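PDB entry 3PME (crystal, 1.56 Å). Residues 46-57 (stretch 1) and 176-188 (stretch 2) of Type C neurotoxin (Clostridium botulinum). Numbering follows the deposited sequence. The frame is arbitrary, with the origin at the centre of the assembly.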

ATOM      1  N   SER A  46      14.205   7.670  -9.181  1.00 33.83           N
ATOM      2  CA  SER A  46      13.375   8.578  -9.975  1.00 33.51           C
ATOM      3  C   SER A  46      14.122   9.235 -11.126  1.00 38.35           C
ATOM      4  O   SER A  46      13.526   9.966 -11.918  1.00 42.24           O
ATOM      5  N   SER A  47      15.420   8.972 -11.220  1.00 37.13           N
ATOM      6  CA  SER A  47      16.243   9.549 -12.279  1.00 42.80           C
ATOM      7  C   SER A  47      17.304   8.577 -12.779  1.00 40.91           C
ATOM      8  O   SER A  47      17.765   7.704 -12.042  1.00 42.07           O
ATOM      9  N   SER A  48      17.693   8.748 -14.036  1.00 44.03           N
ATOM     10  CA  SER A  48      18.687   7.896 -14.680  1.00 44.14           C
ATOM     11  C   SER A  48      20.008   7.806 -13.910  1.00 45.00           C
ATOM     12  O   SER A  48      20.716   6.802 -13.995  1.00 45.80           O
ATOM     13  N   GLY A  49      20.346   8.851 -13.160  1.00 44.17           N
ATOM     14  CA  GLY A  49      21.614   8.884 -12.448  1.00 43.29           C
ATOM     15  C   GLY A  49      21.571   8.378 -11.015  1.00 39.77           C
ATOM     16  O   GLY A  49      22.613   8.193 -10.386  1.00 42.75           O
ATOM     17  N   ASP A  50      20.369   8.163 -10.491  1.00 36.33           N
ATOM     18  CA  ASP A  50      20.211   7.713  -9.114  1.00 37.31           C
ATOM     19  C   ASP A  50      20.605   6.241  -9.010  1.00 33.09           C
ATOM     20  O   ASP A  50      19.961   5.393  -9.612  1.00 36.63           O
ATOM     21  N   LYS A  51      21.653   5.934  -8.248  1.00 32.22           N
ATOM     22  CA  LYS A  51      22.057   4.538  -8.057  1.00 32.28           C
ATOM     23  C   LYS A  51      22.507   4.248  -6.637  1.00 32.29           C
ATOM     24  O   LYS A  51      23.134   5.081  -5.989  1.00 32.24           O
ATOM     25  N   ILE A  52      22.196   3.051  -6.157  1.00 26.55           N
ATOM     26  CA  ILE A  52      22.798   2.563  -4.931  1.00 25.40           C
ATOM     27  C   ILE A  52      23.690   1.397  -5.321  1.00 25.98           C
ATOM     28  O   ILE A  52      23.229   0.448  -5.943  1.00 26.49           O
ATOM     29  N   ILE A  53      24.972   1.480  -4.989  1.00 25.72           N
ATOM     30  CA  ILE A  53      25.901   0.406  -5.314  1.00 23.94           C
ATOM     31  C   ILE A  53      26.245  -0.333  -4.035  1.00 26.84           C
ATOM     32  O   ILE A  53      26.756   0.264  -3.085  1.00 26.86           O
ATOM     33  N   VAL A  54      25.945  -1.626  -3.991  1.00 23.04           N
ATOM     34  CA  VAL A  54      26.249  -2.430  -2.814  1.00 22.55           C
ATOM     35  C   VAL A  54      27.346  -3.433  -3.142  1.00 25.38           C
ATOM     36  O   VAL A  54      27.208  -4.213  -4.071  1.00 25.26           O
ATOM     37  N   ASN A  55      28.446  -3.387  -2.396  1.00 24.26           N
ATOM     38  CA  ASN A  55      29.490  -4.398  -2.530  1.00 24.94           C
ATOM     39  C   ASN A  55      29.555  -5.257  -1.280  1.00 28.15           C
ATOM     40  O   ASN A  55      29.949  -4.783  -0.214  1.00 27.99           O
ATOM     41  N   LEU A  56      29.146  -6.512  -1.410  1.00 27.42           N
ATOM     42  CA  LEU A  56      29.217  -7.462  -0.313  1.00 26.16           C
ATOM     43  C   LEU A  56      30.659  -7.881  -0.090  1.00 29.96           C
ATOM     44  O   LEU A  56      31.472  -7.846  -1.012  1.00 26.81           O
ATOM     45  N   ASN A  57      30.964  -8.264   1.143  1.00 28.83           N
ATOM     46  CA  ASN A  57      32.190  -8.968   1.442  1.00 31.18           C
ATOM     47  C   ASN A  57      32.124 -10.256   0.650  1.00 31.02           C
ATOM     48  O   ASN A  57      31.242 -11.091   0.875  1.00 29.55           O
ATOM     49  N   ASP A 176      27.864 -12.480  -8.400  1.00 22.36           N
ATOM     50  CA  ASP A 176      28.762 -11.357  -8.207  1.00 26.19           C
ATOM     51  C   ASP A 176      28.504 -10.670  -6.868  1.00 25.32           C
ATOM     52  O   ASP A 176      27.374 -10.661  -6.367  1.00 24.53           O
ATOM     53  N   LYS A 177      29.555 -10.080  -6.303  1.00 25.14           N
ATOM     54  CA  LYS A 177      29.454  -9.428  -5.000  1.00 25.36           C
ATOM     55  C   LYS A 177      28.821  -8.038  -5.078  1.00 23.27           C
ATOM     56  O   LYS A 177      28.472  -7.461  -4.050  1.00 25.10           O
ATOM     57  N   THR A 178      28.668  -7.507  -6.287  1.00 22.60           N
ATOM     58  CA  THR A 178      28.112  -6.162  -6.462  1.00 23.25           C
ATOM     59  C   THR A 178      26.642  -6.206  -6.882  1.00 22.74           C
ATOM     60  O   THR A 178      26.260  -6.991  -7.756  1.00 22.37           O
ATOM     61  N   ILE A 179      25.829  -5.369  -6.243  1.00 22.84           N
ATOM     62  CA  ILE A 179      24.419  -5.223  -6.597  1.00 22.34           C
ATOM     63  C   ILE A 179      24.198  -3.760  -6.877  1.00 22.62           C
ATOM     64  O   ILE A 179      24.509  -2.914  -6.032  1.00 24.96           O
ATOM     65  N   VAL A 180      23.667  -3.449  -8.055  1.00 20.18           N
ATOM     66  CA  VAL A 180      23.395  -2.055  -8.404  1.00 22.79           C
ATOM     67  C   VAL A 180      21.897  -1.798  -8.510  1.00 24.14           C
ATOM     68  O   VAL A 180      21.220  -2.389  -9.363  1.00 22.21           O
ATOM     69  N   PHE A 181      21.393  -0.908  -7.650  1.00 20.59           N
ATOM     70  CA  PHE A 181      20.001  -0.474  -7.696  1.00 21.54           C
ATOM     71  C   PHE A 181      19.919   0.789  -8.541  1.00 25.37           C
ATOM     72  O   PHE A 181      20.663   1.747  -8.302  1.00 25.78           O
ATOM     73  N   GLY A 182      19.022   0.804  -9.521  1.00 21.42           N
ATOM     74  CA  GLY A 182      18.841   2.001 -10.323  1.00 26.85           C
ATOM     75  C   GLY A 182      18.408   1.761 -11.750  1.00 28.77           C
ATOM     76  O   GLY A 182      18.635   0.685 -12.308  1.00 27.62           O
ATOM     77  N   ILE A 183      17.784   2.774 -12.346  1.00 27.29           N
ATOM     78  CA  ILE A 183      17.318   2.696 -13.725  1.00 30.41           C
ATOM     79  C   ILE A 183      18.251   3.459 -14.658  1.00 36.77           C
ATOM     80  O   ILE A 183      18.490   4.653 -14.468  1.00 38.06           O
ATOM     81  N   ASP A 184      18.777   2.765 -15.663  1.00 41.26           N
ATOM     82  CA  ASP A 184      19.710   3.363 -16.617  1.00 44.07           C
ATOM     83  C   ASP A 184      19.014   3.947 -17.841  1.00 45.01           C
ATOM     84  O   ASP A 184      19.514   4.893 -18.454  1.00 49.46           O
ATOM     85  N   GLU A 185      17.868   3.381 -18.203  1.00 44.22           N
ATOM     86  CA  GLU A 185      17.121   3.885 -19.348  1.00 46.15           C
ATOM     87  C   GLU A 185      16.628   5.297 -19.090  1.00 48.73           C
ATOM     88  O   GLU A 185      16.593   5.764 -17.948  1.00 47.43           O
ATOM     89  N   ASN A 186      16.251   5.975 -20.165  1.00 50.84           N
ATOM     90  CA  ASN A 186      15.637   7.284 -20.052  1.00 52.06           C
ATOM     91  C   ASN A 186      14.228   7.119 -19.514  1.00 48.59           C
ATOM     92  O   ASN A 186      13.464   6.276 -19.991  1.00 49.86           O
ATOM     93  N   ILE A 187      13.892   7.907 -18.502  1.00 48.01           N
ATOM     94  CA  ILE A 187      12.556   7.871 -17.931  1.00 44.41           C
ATOM     95  C   ILE A 187      12.019   9.285 -17.757  1.00 43.54           C
ATOM     96  O   ILE A 187      12.777  10.213 -17.463  1.00 44.93           O
ATOM     97  N   ASP A 188      10.713   9.437 -17.954  1.00 41.85           N
ATOM     98  CA  ASP A 188      10.037  10.727 -17.822  1.00 39.75           C
ATOM     99  C   ASP A 188       9.900  11.118 -16.350  1.00 39.79           C
ATOM    100  O   ASP A 188      10.126  10.298 -15.459  1.00 37.84           O
TER

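Strands 51-55 and 178-181 run antiparallel, so side chains alternate between the two faces of the sheet, and the packing is best read from Lys177, Phe181 and Lys51, the residues with the most surface covered by the partner stretch.

Phe181 (chi1 m) lies on the buried face with Ile52, Val54 and Ile179. Its CB lies 4.0 Å from Ile52 CB, and the edge of its ring meets Val54, CE1 to CG2 at 4.0 Å. Val54 (t) also faces Ile179 (m, t), CB to CB at 4.3 Å, and beyond the strand Leu56 (m, p) brings CD1 to 4.1 Å from Ile179 CD1. Branched and aromatic residues suit this face because they fill it without leaving polar groups to satisfy.

On the other face, Ile53 (m, m) reaches Val180 (t), CD1 to CG1 at 3.5 Å, while Thr178 (m) donates from OG1 to Asn55 OD1 at 2.6 Å, a short bond between polar residues that remain partly exposed. Lys177 (p, t, t, p) extends to the same acceptor, but its NZ to Asn55 OD1 distance of 3.4 Å makes that bond weak. Its amine is served by water 2 as well, which accepts from Lys177 NZ (3.1 Å) and donates to Leu56 O (2.8 Å).

Lys51 (m, t, t, m) starts sideways, passes Val180 with CD 4.1 Å from CG1, and ends in a salt bridge, NZ to Asp184 OD1 at 2.7 Å; a long aliphatic chain with a charged tip serves both contacts. Nearby, Ser48 OG (chi1 t) donates to Asp184 O at 3.1 Å. Gly182, paired with Lys51, has no room for a side chain: a CB would clash with Asp50 O at 2.7 Å, and its backbone angles themselves call for glycine. Water 1 accepts from Ile183 N at 3.0 Å and lies 2.7 Å from Asp50 O, and Ile187 (p, t) points toward stretch 1, its CD1 3.7 Å from Ser46 O.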

ATOM      1  CB  SER A  46      12.745   9.651  -9.081  1.00 37.56           C
ATOM      2  OG  SER A  46      13.731  10.428  -8.415  1.00 40.03           O
ATOM      3  CB  SER A  47      16.907  10.840 -11.799  1.00 43.59           C
ATOM      4  OG  SER A  47      17.905  11.257 -12.712  1.00 51.18           O
ATOM      5  CB  SER A  48      18.946   8.392 -16.109  1.00 46.34           C
ATOM      6  OG  SER A  48      19.806   7.510 -16.810  1.00 50.93           O
ATOM      7  CB  ASP A  50      18.753   7.864  -8.665  1.00 35.79           C
ATOM      8  CG  ASP A  50      18.224   9.275  -8.830  1.00 42.27           C
ATOM      9  OD1 ASP A  50      19.036  10.204  -9.053  1.00 42.01           O
ATOM     10  OD2 ASP A  50      16.988   9.451  -8.727  1.00 43.17           O
ATOM     11  CB  LYS A  51      23.204   4.164  -8.993  1.00 33.95           C
ATOM     12  CG  LYS A  51      22.899   4.273 -10.467  1.00 37.81           C
ATOM     13  CD  LYS A  51      24.041   3.684 -11.275  1.00 40.39           C
ATOM     14  CE  LYS A  51      23.806   3.860 -12.761  1.00 43.81           C
ATOM     15  NZ  LYS A  51      22.483   3.308 -13.154  1.00 46.06           N
ATOM     16  CB  ILE A  52      21.750   2.087  -3.929  1.00 25.50           C
ATOM     17  CG1 ILE A  52      20.782   3.223  -3.582  1.00 29.90           C
ATOM     18  CG2 ILE A  52      22.434   1.546  -2.675  1.00 28.14           C
ATOM     19  CD1 ILE A  52      19.683   2.813  -2.615  1.00 28.21           C
ATOM     20  CB  ILE A  53      27.207   0.949  -5.921  1.00 26.96           C
ATOM     21  CG1 ILE A  53      26.922   1.946  -7.051  1.00 32.32           C
ATOM     22  CG2 ILE A  53      28.117  -0.199  -6.362  1.00 26.09           C
ATOM     23  CD1 ILE A  53      25.922   1.476  -8.053  1.00 37.84           C
ATOM     24  CB  VAL A  54      25.001  -3.181  -2.306  1.00 21.89           C
ATOM     25  CG1 VAL A  54      25.329  -4.007  -1.067  1.00 26.34           C
ATOM     26  CG2 VAL A  54      23.862  -2.195  -2.013  1.00 26.99           C
ATOM     27  CB  ASN A  55      30.848  -3.739  -2.771  1.00 28.33           C
ATOM     28  CG  ASN A  55      30.971  -3.159  -4.157  1.00 30.23           C
ATOM     29  OD1 ASN A  55      31.100  -3.893  -5.134  1.00 36.79           O
ATOM     30  ND2 ASN A  55      30.940  -1.837  -4.254  1.00 33.68           N
ATOM     31  CB  LEU A  56      28.399  -8.712  -0.637  1.00 28.02           C
ATOM     32  CG  LEU A  56      26.876  -8.690  -0.479  1.00 33.47           C
ATOM     33  CD1 LEU A  56      26.261  -7.482  -1.152  1.00 32.84           C
ATOM     34  CD2 LEU A  56      26.297  -9.995  -1.046  1.00 36.65           C
ATOM     35  CB  ASN A  57      32.266  -9.261   2.942  1.00 30.72           C
ATOM     36  CG  ASN A  57      33.538  -9.982   3.336  1.00 36.27           C
ATOM     37  OD1 ASN A  57      34.062 -10.804   2.585  1.00 31.16           O
ATOM     38  ND2 ASN A  57      34.038  -9.684   4.530  1.00 37.99           N
ATOM     39  CB  ASP A 176      28.603 -10.358  -9.340  1.00 26.06           C
ATOM     40  CG  ASP A 176      29.788  -9.429  -9.449  1.00 30.28           C
ATOM     41  OD1 ASP A 176      30.862  -9.887  -9.892  1.00 30.60           O
ATOM     42  OD2 ASP A 176      29.655  -8.249  -9.075  1.00 27.23           O
ATOM     43  CB  LYS A 177      30.835  -9.318  -4.356  1.00 26.07           C
ATOM     44  CG  LYS A 177      31.724  -8.286  -5.021  1.00 31.45           C
ATOM     45  CD  LYS A 177      33.170  -8.470  -4.607  1.00 37.11           C
ATOM     46  CE  LYS A 177      34.047  -7.356  -5.159  1.00 37.09           C
ATOM     47  NZ  LYS A 177      33.651  -6.039  -4.601  1.00 38.03           N
ATOM     48  CB  THR A 178      28.903  -5.369  -7.513  1.00 25.29           C
ATOM     49  OG1 THR A 178      30.276  -5.292  -7.108  1.00 29.05           O
ATOM     50  CG2 THR A 178      28.339  -3.956  -7.654  1.00 25.90           C
ATOM     51  CB  ILE A 179      23.499  -5.645  -5.441  1.00 22.84           C
ATOM     52  CG1 ILE A 179      23.798  -7.080  -5.019  1.00 22.98           C
ATOM     53  CG2 ILE A 179      22.036  -5.546  -5.853  1.00 23.16           C
ATOM     54  CD1 ILE A 179      23.118  -7.471  -3.722  1.00 24.64           C
ATOM     55  CB  VAL A 180      24.058  -1.677  -9.741  1.00 23.38           C
ATOM     56  CG1 VAL A 180      23.719  -0.235 -10.122  1.00 25.31           C
ATOM     57  CG2 VAL A 180      25.570  -1.896  -9.668  1.00 26.57           C
ATOM     58  CB  PHE A 181      19.486  -0.148  -6.296  1.00 22.48           C
ATOM     59  CG  PHE A 181      19.400  -1.338  -5.389  1.00 24.47           C
ATOM     60  CD1 PHE A 181      20.526  -1.810  -4.745  1.00 23.13           C
ATOM     61  CD2 PHE A 181      18.181  -1.968  -5.161  1.00 21.21           C
ATOM     62  CE1 PHE A 181      20.449  -2.915  -3.895  1.00 23.93           C
ATOM     63  CE2 PHE A 181      18.098  -3.057  -4.310  1.00 23.09           C
ATOM     64  CZ  PHE A 181      19.231  -3.531  -3.677  1.00 23.10           C
ATOM     65  CB  ILE A 183      15.897   3.268 -13.856  1.00 36.29           C
ATOM     66  CG1 ILE A 183      14.950   2.538 -12.905  1.00 35.41           C
ATOM     67  CG2 ILE A 183      15.409   3.187 -15.297  1.00 36.32           C
ATOM     68  CD1 ILE A 183      13.567   3.156 -12.824  1.00 38.44           C
ATOM     69  CB  ASP A 184      20.760   2.341 -17.059  1.00 45.72           C
ATOM     70  CG  ASP A 184      22.092   2.538 -16.363  1.00 47.95           C
ATOM     71  OD1 ASP A 184      22.347   3.655 -15.863  1.00 45.42           O
ATOM     72  OD2 ASP A 184      22.888   1.577 -16.326  1.00 52.79           O
ATOM     73  CB  GLU A 185      15.931   2.982 -19.674  1.00 46.05           C
ATOM     74  CG  GLU A 185      15.723   1.868 -18.681  1.00 44.56           C
ATOM     75  CD  GLU A 185      16.675   0.723 -18.905  1.00 46.10           C
ATOM     76  OE1 GLU A 185      17.033   0.485 -20.080  1.00 51.62           O
ATOM     77  OE2 GLU A 185      17.059   0.061 -17.913  1.00 43.40           O
ATOM     78  CB  ASN A 186      15.610   7.984 -21.410  1.00 55.11           C
ATOM     79  CG  ASN A 186      15.214   9.444 -21.306  1.00 55.30           C
ATOM     80  OD1 ASN A 186      14.822   9.920 -20.239  1.00 58.01           O
ATOM     81  ND2 ASN A 186      15.318  10.167 -22.417  1.00 61.30           N
ATOM     82  CB  ILE A 187      12.538   7.134 -16.581  1.00 40.77           C
ATOM     83  CG1 ILE A 187      13.497   7.793 -15.591  1.00 42.26           C
ATOM     84  CG2 ILE A 187      12.908   5.672 -16.773  1.00 40.09           C
ATOM     85  CD1 ILE A 187      13.519   7.126 -14.231  1.00 39.40           C
ATOM     86  CB  ASP A 188       8.655  10.664 -18.481  1.00 41.03           C
ATOM     87  CG  ASP A 188       8.714  10.170 -19.923  1.00 50.89           C
ATOM     88  OD1 ASP A 188       9.746  10.400 -20.592  1.00 53.97           O
ATOM     89  OD2 ASP A 188       7.728   9.553 -20.389  1.00 53.73           O
TER
HETATM   90  O   HOH W   1      17.513   5.271 -10.752  1.00 30.90           O
HETATM   91  O   HOH W   2      33.568  -6.030  -1.498  1.00 44.13           O